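PDB 1ON3: methylmalonyl-CoA carboxyltransferase 12S subunit from Propionibacterium freudenreichii, which catalyses the transfer of the carboxyl group of methylmalonyl-CoA to the biotin of the 1.3S subunit, forming propanoyl-CoA and carboxylated biotin. Local coordinates for residues V62-R66 / T117-E121; M123-L127 / A160-L164. The contacts are given in a common frame with arbitrary orientation. Where two conformers were deposited one is given. Residues are numbered along the deposited sequence.

Contact 1 of 2, residues V62-R66 / T117-E121; sequences VGAFR and TKVVE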
ATOM      1  N   VAL E  62       9.108   2.250  35.484  1.00 13.65           N
ATOM      2  CA  VAL E  62       8.305   1.050  35.281  1.00 16.17           C
ATOM      3  C   VAL E  62       9.094  -0.143  35.835  1.00 15.18           C
ATOM      4  O   VAL E  62      10.286  -0.281  35.567  1.00 14.00           O
ATOM      5  CB  VAL E  62       8.011   0.789  33.763  1.00 13.37           C
ATOM      6  CG1 VAL E  62       7.466  -0.608  33.563  1.00 17.74           C
ATOM      7  CG2 VAL E  62       7.015   1.807  33.240  1.00 18.82           C
ATOM      8  N   GLY E  63       8.441  -0.988  36.624  1.00 13.72           N
ATOM      9  CA  GLY E  63       9.128  -2.163  37.143  1.00 11.87           C
ATOM     10  C   GLY E  63      10.056  -1.978  38.333  1.00  8.86           C
ATOM     11  O   GLY E  63      10.954  -2.800  38.549  1.00 12.18           O
ATOM     12  N   ALA E  64       9.865  -0.917  39.110  1.00 11.42           N
ATOM     13  CA  ALA E  64      10.705  -0.725  40.290  1.00 12.54           C
ATOM     14  C   ALA E  64      10.527  -1.976  41.152  1.00 13.78           C
ATOM     15  O   ALA E  64      11.498  -2.554  41.644  1.00 12.68           O
ATOM     16  CB  ALA E  64      10.259   0.512  41.075  1.00 13.57           C
ATOM     17  N   PHE E  65       9.279  -2.404  41.314  1.00 12.96           N
ATOM     18  CA  PHE E  65       9.000  -3.571  42.146  1.00 17.30           C
ATOM     19  C   PHE E  65       9.108  -4.919  41.449  1.00 15.04           C
ATOM     20  O   PHE E  65       8.830  -5.949  42.063  1.00 16.02           O
ATOM     21  CB  PHE E  65       7.618  -3.447  42.785  1.00 14.31           C
ATOM     22  CG  PHE E  65       7.525  -2.356  43.803  1.00 17.59           C
ATOM     23  CD1 PHE E  65       6.903  -1.153  43.498  1.00 16.42           C
ATOM     24  CD2 PHE E  65       8.094  -2.517  45.065  1.00 15.98           C
ATOM     25  CE1 PHE E  65       6.849  -0.118  44.433  1.00 20.90           C
ATOM     26  CE2 PHE E  65       8.042  -1.488  46.002  1.00 21.82           C
ATOM     27  CZ  PHE E  65       7.417  -0.288  45.679  1.00 17.36           C
ATOM     28  N   ARG E  66       9.508  -4.920  40.177  1.00 13.68           N
ATOM     29  CA  ARG E  66       9.653  -6.167  39.419  1.00 11.21           C
ATOM     30  C   ARG E  66      10.725  -7.041  40.071  1.00 16.22           C
ATOM     31  O   ARG E  66      11.750  -6.531  40.521  1.00 17.82           O
ATOM     32  CB  ARG E  66      10.056  -5.856  37.975  1.00 15.52           C
ATOM     33  CG  ARG E  66      10.097  -7.057  37.047  1.00 16.51           C
ATOM     34  CD  ARG E  66       8.708  -7.500  36.632  1.00 18.56           C
ATOM     35  NE  ARG E  66       8.764  -8.501  35.570  1.00 23.45           N
ATOM     36  CZ  ARG E  66       8.661  -8.233  34.272  1.00 23.21           C
ATOM     37  NH1 ARG E  66       8.485  -6.986  33.845  1.00 23.73           N
ATOM     38  NH2 ARG E  66       8.750  -9.217  33.394  1.00 27.31           N
ATOM     39  N   THR E 117      14.422  -8.670  30.357  1.00 13.47           N
ATOM     40  CA  THR E 117      13.042  -8.567  29.902  1.00 14.08           C
ATOM     41  C   THR E 117      12.547  -7.139  30.120  1.00 15.61           C
ATOM     42  O   THR E 117      11.839  -6.596  29.274  1.00 13.33           O
ATOM     43  CB  THR E 117      12.138  -9.558  30.651  1.00 18.97           C
ATOM     44  OG1 THR E 117      12.542 -10.888  30.311  1.00 21.05           O
ATOM     45  CG2 THR E 117      10.680  -9.361  30.263  1.00 16.72           C
ATOM     46  N   LYS E 118      12.935  -6.534  31.245  1.00 11.31           N
ATOM     47  CA  LYS E 118      12.543  -5.158  31.570  1.00 12.19           C
ATOM     48  C   LYS E 118      13.087  -4.197  30.506  1.00 11.50           C
ATOM     49  O   LYS E 118      12.402  -3.267  30.042  1.00 12.13           O
ATOM     50  CB  LYS E 118      13.102  -4.745  32.946  1.00 11.48           C
ATOM     51  CG  LYS E 118      12.293  -5.237  34.161  1.00 11.12           C
ATOM     52  CD  LYS E 118      12.873  -4.747  35.490  1.00 12.57           C
ATOM     53  CE  LYS E 118      12.844  -3.236  35.603  1.00 12.42           C
ATOM     54  NZ  LYS E 118      13.326  -2.771  36.938  1.00 16.95           N
ATOM     55  N   VAL E 119      14.338  -4.406  30.138  1.00 10.71           N
ATOM     56  CA  VAL E 119      14.961  -3.553  29.126  1.00 13.14           C
ATOM     57  C   VAL E 119      14.249  -3.707  27.774  1.00 14.76           C
ATOM     58  O   VAL E 119      13.959  -2.716  27.097  1.00 10.53           O
ATOM     59  CB  VAL E 119      16.459  -3.888  28.963  1.00 12.69           C
ATOM     60  CG1 VAL E 119      17.034  -3.143  27.760  1.00 11.42           C
ATOM     61  CG2 VAL E 119      17.214  -3.467  30.225  1.00  9.02           C
ATOM     62  N   VAL E 120      13.967  -4.944  27.382  1.00 13.26           N
ATOM     63  CA  VAL E 120      13.284  -5.185  26.117  1.00 12.93           C
ATOM     64  C   VAL E 120      11.886  -4.557  26.110  1.00 15.94           C
ATOM     65  O   VAL E 120      11.457  -3.983  25.108  1.00 11.36           O
ATOM     66  CB  VAL E 120      13.182  -6.707  25.818  1.00 12.77           C
ATOM     67  CG1 VAL E 120      12.335  -6.943  24.586  1.00 14.55           C
ATOM     68  CG2 VAL E 120      14.575  -7.280  25.566  1.00 11.86           C
ATOM     69  N   GLU E 121      11.172  -4.660  27.228  1.00 16.28           N
ATOM     70  CA  GLU E 121       9.837  -4.083  27.292  1.00 13.59           C
ATOM     71  C   GLU E 121       9.919  -2.568  27.130  1.00 13.54           C
ATOM     72  O   GLU E 121       9.071  -1.956  26.481  1.00 11.16           O
ATOM     73  CB  GLU E 121       9.141  -4.508  28.596  0.50 14.78           C
ATOM     74  CG  GLU E 121       8.275  -5.762  28.386  0.50 14.37           C
ATOM     75  CD  GLU E 121       8.048  -6.586  29.645  0.50 19.60           C
ATOM     76  OE1 GLU E 121       8.018  -6.002  30.754  0.50 20.28           O
ATOM     77  OE2 GLU E 121       7.888  -7.825  29.518  0.50 19.21           O
TER
HETATM   78  O   HOH W   1      12.727  -0.065  36.970  1.00 13.30           O
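Helix 113-129 of the N-terminal crotonase-like (ClpP/crotonase) domain here meets the loop that follows strand 60-62, outermost in this chain's sheet, where the chain folds into a type I beta turn from Gly63 to Arg66, closed by Arg66 N to Gly63 O at 3.0 Å. Thr117 comes first in 117-121. Its hydroxyl is engaged with the backbone of Glu113, one helical turn back, which leaves the methyl to face the loop: CG2 lies 3.7 Å from Arg66 NH2. Lys118 follows and does most of the work. A long, flexible chain suits this position, because its CA-to-CB bond points sideways and the amine must still span the gap to the loop backbone. On the way CD packs 3.9 Å from Arg66 CB; at the end NZ donates to Gly63 O at 2.9 Å, and Ala82 O, Val85 O and a water also surround it, four acceptors sharing three protons. The lysine thus gathers several backbone oxygens around one buried charge. Glycine fits at 63 on two counts: phi is positive (79°), and a CB would clash with Lys118 CE. Val119 and Val120 are out of reach of the loop; Val119 packs on strands 85-92 and 133-139. On the next turn Glu121 points back to the loop and forms a salt bridge with Arg66, whose side chain, bent at chi2, reaches to the helix, NH1 to OE1 3.3 Å in the guanidinium plane. Phe65 points the other way, onto helix 12-27 and Tyr478 of a second subunit. The water bridges Lys118 NZ, from which it accepts, and Val62 O, each at 2.8 Å.

Contact 2 of 2, residues M123-L127 / A160-L164; sequences MEQAL and ANVKL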
ATOM      1  N   MET E 123      12.286  -0.996  25.494  1.00 13.10           N
ATOM      2  CA  MET E 123      12.651  -0.761  24.096  1.00  8.41           C
ATOM      3  C   MET E 123      11.402  -0.880  23.212  1.00 11.47           C
ATOM      4  O   MET E 123      11.217  -0.099  22.263  1.00 11.27           O
ATOM      5  CB  MET E 123      13.695  -1.801  23.663  1.00  7.56           C
ATOM      6  CG  MET E 123      15.047  -1.610  24.337  1.00  7.03           C
ATOM      7  SD  MET E 123      16.153  -2.973  23.973  1.00 12.76           S
ATOM      8  CE  MET E 123      16.407  -2.765  22.186  1.00 13.35           C
ATOM      9  N   GLU E 124      10.554  -1.867  23.504  1.00 10.86           N
ATOM     10  CA  GLU E 124       9.320  -2.048  22.735  1.00 12.69           C
ATOM     11  C   GLU E 124       8.422  -0.835  22.914  1.00 13.42           C
ATOM     12  O   GLU E 124       7.692  -0.476  21.994  1.00 14.20           O
ATOM     13  CB  GLU E 124       8.551  -3.307  23.171  1.00 18.12           C
ATOM     14  CG  GLU E 124       9.258  -4.639  22.871  1.00 15.39           C
ATOM     15  CD  GLU E 124       9.253  -5.050  21.396  1.00 20.38           C
ATOM     16  OE1 GLU E 124       9.828  -6.125  21.098  1.00 18.96           O
ATOM     17  OE2 GLU E 124       8.684  -4.327  20.536  1.00 15.84           O
ATOM     18  N   GLN E 125       8.449  -0.222  24.096  1.00 11.92           N
ATOM     19  CA  GLN E 125       7.638   0.972  24.327  1.00 13.84           C
ATOM     20  C   GLN E 125       8.201   2.155  23.534  1.00 11.46           C
ATOM     21  O   GLN E 125       7.444   2.993  23.042  1.00 12.15           O
ATOM     22  CB  GLN E 125       7.582   1.332  25.815  1.00 14.36           C
ATOM     23  CG  GLN E 125       7.073   0.212  26.721  1.00 23.99           C
ATOM     24  CD  GLN E 125       5.791  -0.429  26.225  1.00 27.28           C
ATOM     25  OE1 GLN E 125       4.733   0.203  26.203  1.00 35.53           O
ATOM     26  NE2 GLN E 125       5.878  -1.698  25.824  1.00 31.52           N
ATOM     27  N   ALA E 126       9.524   2.251  23.429  1.00 10.94           N
ATOM     28  CA  ALA E 126      10.117   3.339  22.646  1.00  9.84           C
ATOM     29  C   ALA E 126       9.687   3.180  21.185  1.00  7.74           C
ATOM     30  O   ALA E 126       9.367   4.161  20.515  1.00  7.76           O
ATOM     31  CB  ALA E 126      11.663   3.311  22.738  1.00 11.07           C
ATOM     32  N   LEU E 127       9.675   1.939  20.708  1.00 11.56           N
ATOM     33  CA  LEU E 127       9.288   1.624  19.330  1.00 14.22           C
ATOM     34  C   LEU E 127       7.803   1.930  19.088  1.00 12.20           C
ATOM     35  O   LEU E 127       7.437   2.558  18.102  1.00  9.59           O
ATOM     36  CB  LEU E 127       9.573   0.136  19.035  1.00 11.49           C
ATOM     37  CG  LEU E 127       9.281  -0.370  17.614  1.00 15.56           C
ATOM     38  CD1 LEU E 127      10.175   0.366  16.627  1.00 13.19           C
ATOM     39  CD2 LEU E 127       9.541  -1.880  17.515  1.00 16.50           C
ATOM     40  N   ALA E 160      15.848  -7.215  19.814  1.00  9.89           N
ATOM     41  CA  ALA E 160      15.124  -5.959  19.997  1.00 11.34           C
ATOM     42  C   ALA E 160      15.945  -4.769  19.472  1.00  9.98           C
ATOM     43  O   ALA E 160      15.390  -3.848  18.862  1.00 12.15           O
ATOM     44  CB  ALA E 160      14.774  -5.763  21.492  1.00  5.86           C
ATOM     45  N   ASN E 161      17.257  -4.787  19.702  1.00 12.34           N
ATOM     46  CA  ASN E 161      18.127  -3.701  19.220  1.00  9.21           C
ATOM     47  C   ASN E 161      18.009  -3.630  17.704  1.00  7.95           C
ATOM     48  O   ASN E 161      17.917  -2.539  17.130  1.00 11.76           O
ATOM     49  CB  ASN E 161      19.606  -3.946  19.574  1.00  9.53           C
ATOM     50  CG  ASN E 161      19.935  -3.645  21.023  1.00 10.34           C
ATOM     51  OD1 ASN E 161      20.517  -4.481  21.706  1.00  9.62           O
ATOM     52  ND2 ASN E 161      19.593  -2.437  21.494  1.00  8.66           N
ATOM     53  N   VAL E 162      18.018  -4.794  17.060  1.00  7.44           N
ATOM     54  CA  VAL E 162      17.914  -4.858  15.611  1.00  8.56           C
ATOM     55  C   VAL E 162      16.518  -4.427  15.166  1.00 12.42           C
ATOM     56  O   VAL E 162      16.361  -3.744  14.156  1.00  9.95           O
ATOM     57  CB  VAL E 162      18.235  -6.287  15.089  1.00  9.63           C
ATOM     58  CG1 VAL E 162      18.029  -6.360  13.562  1.00 11.88           C
ATOM     59  CG2 VAL E 162      19.695  -6.640  15.430  1.00 10.43           C
ATOM     60  N   LYS E 163      15.496  -4.821  15.917  1.00  8.10           N
ATOM     61  CA  LYS E 163      14.134  -4.434  15.559  1.00 10.83           C
ATOM     62  C   LYS E 163      14.011  -2.895  15.563  1.00  8.43           C
ATOM     63  O   LYS E 163      13.434  -2.316  14.643  1.00  9.66           O
ATOM     64  CB  LYS E 163      13.146  -5.055  16.555  1.00 11.50           C
ATOM     65  CG  LYS E 163      11.676  -4.835  16.239  1.00 11.83           C
ATOM     66  CD  LYS E 163      10.827  -5.541  17.305  1.00 13.48           C
ATOM     67  CE  LYS E 163       9.337  -5.434  17.021  1.00 15.87           C
ATOM     68  NZ  LYS E 163       8.518  -5.946  18.176  1.00 16.68           N
ATOM     69  N   LEU E 164      14.573  -2.242  16.581  1.00  8.58           N
ATOM     70  CA  LEU E 164      14.518  -0.777  16.685  1.00 10.55           C
ATOM     71  C   LEU E 164      15.480  -0.067  15.728  1.00 12.40           C
ATOM     72  O   LEU E 164      15.335   1.125  15.458  1.00  7.71           O
ATOM     73  CB  LEU E 164      14.850  -0.317  18.113  1.00 11.09           C
ATOM     74  CG  LEU E 164      13.723  -0.199  19.156  1.00 10.25           C
ATOM     75  CD1 LEU E 164      13.083  -1.577  19.429  1.00  9.30           C
ATOM     76  CD2 LEU E 164      14.305   0.376  20.450  1.00  8.55           C
TER
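Apolar packing fills the space between two nearly parallel helical segments, 123-127 and 160-164, whose axes approach to 10.2 Å at an angle of 10°. Met123 reaches across with its flexible thioether, placing CE 3.5 Å from Ala160 CB; the small alanine leaves room for that methyl, which also lies 3.3 Å from Asn161 ND2. Leu164 inserts its branched end between Met123 and Leu127, with CD2 3.9 Å from Met123 CB and CD1 3.9 Å from Leu127 CB. Leucine suits this buried place because its two methyls can meet two successive helical turns.

The polar part lies toward the exposed side. Lys163, fully extended, forms a salt bridge with Glu124: NZ donates to OE2 at 2.9 Å and more weakly to OE1 at 3.2 Å. Its aliphatic stem serves the apolar part too, since CE lies 3.6 Å from Leu127 CD2. Asn161 instead turns its amide oxygen to Ser185, and the backbone oxygen of Lys163 accepts from Lys516 of a third subunit.

Helices 113-129 and 147-164 precede and follow strand 133-139 in the chain and lie side by side as the connections of successive beta-alpha-beta units (95-102, 133-139, 170-175) of the crotonase fold.

How the contacts relate
Both contacts draw on helix 113-129, and their centres are 14 Å apart. Contact 1 uses its earlier turns to meet the loop after strand 60-62; contact 2 uses the later turns to pack against the next crossover helix, 147-164. Between them Val120, idle in contact 1, touches Ala160 of contact 2, CG1 to CB 4.1 Å, so the two interfaces adjoin. Each also reaches the second subunit, through residues such as Phe65 and Gln125, in the hexamer. Neither supplies a residue of the pocket for methylmalonyl-CoA: the side chain of Asn161 in contact 2 is about 13 Å from a bound molecule.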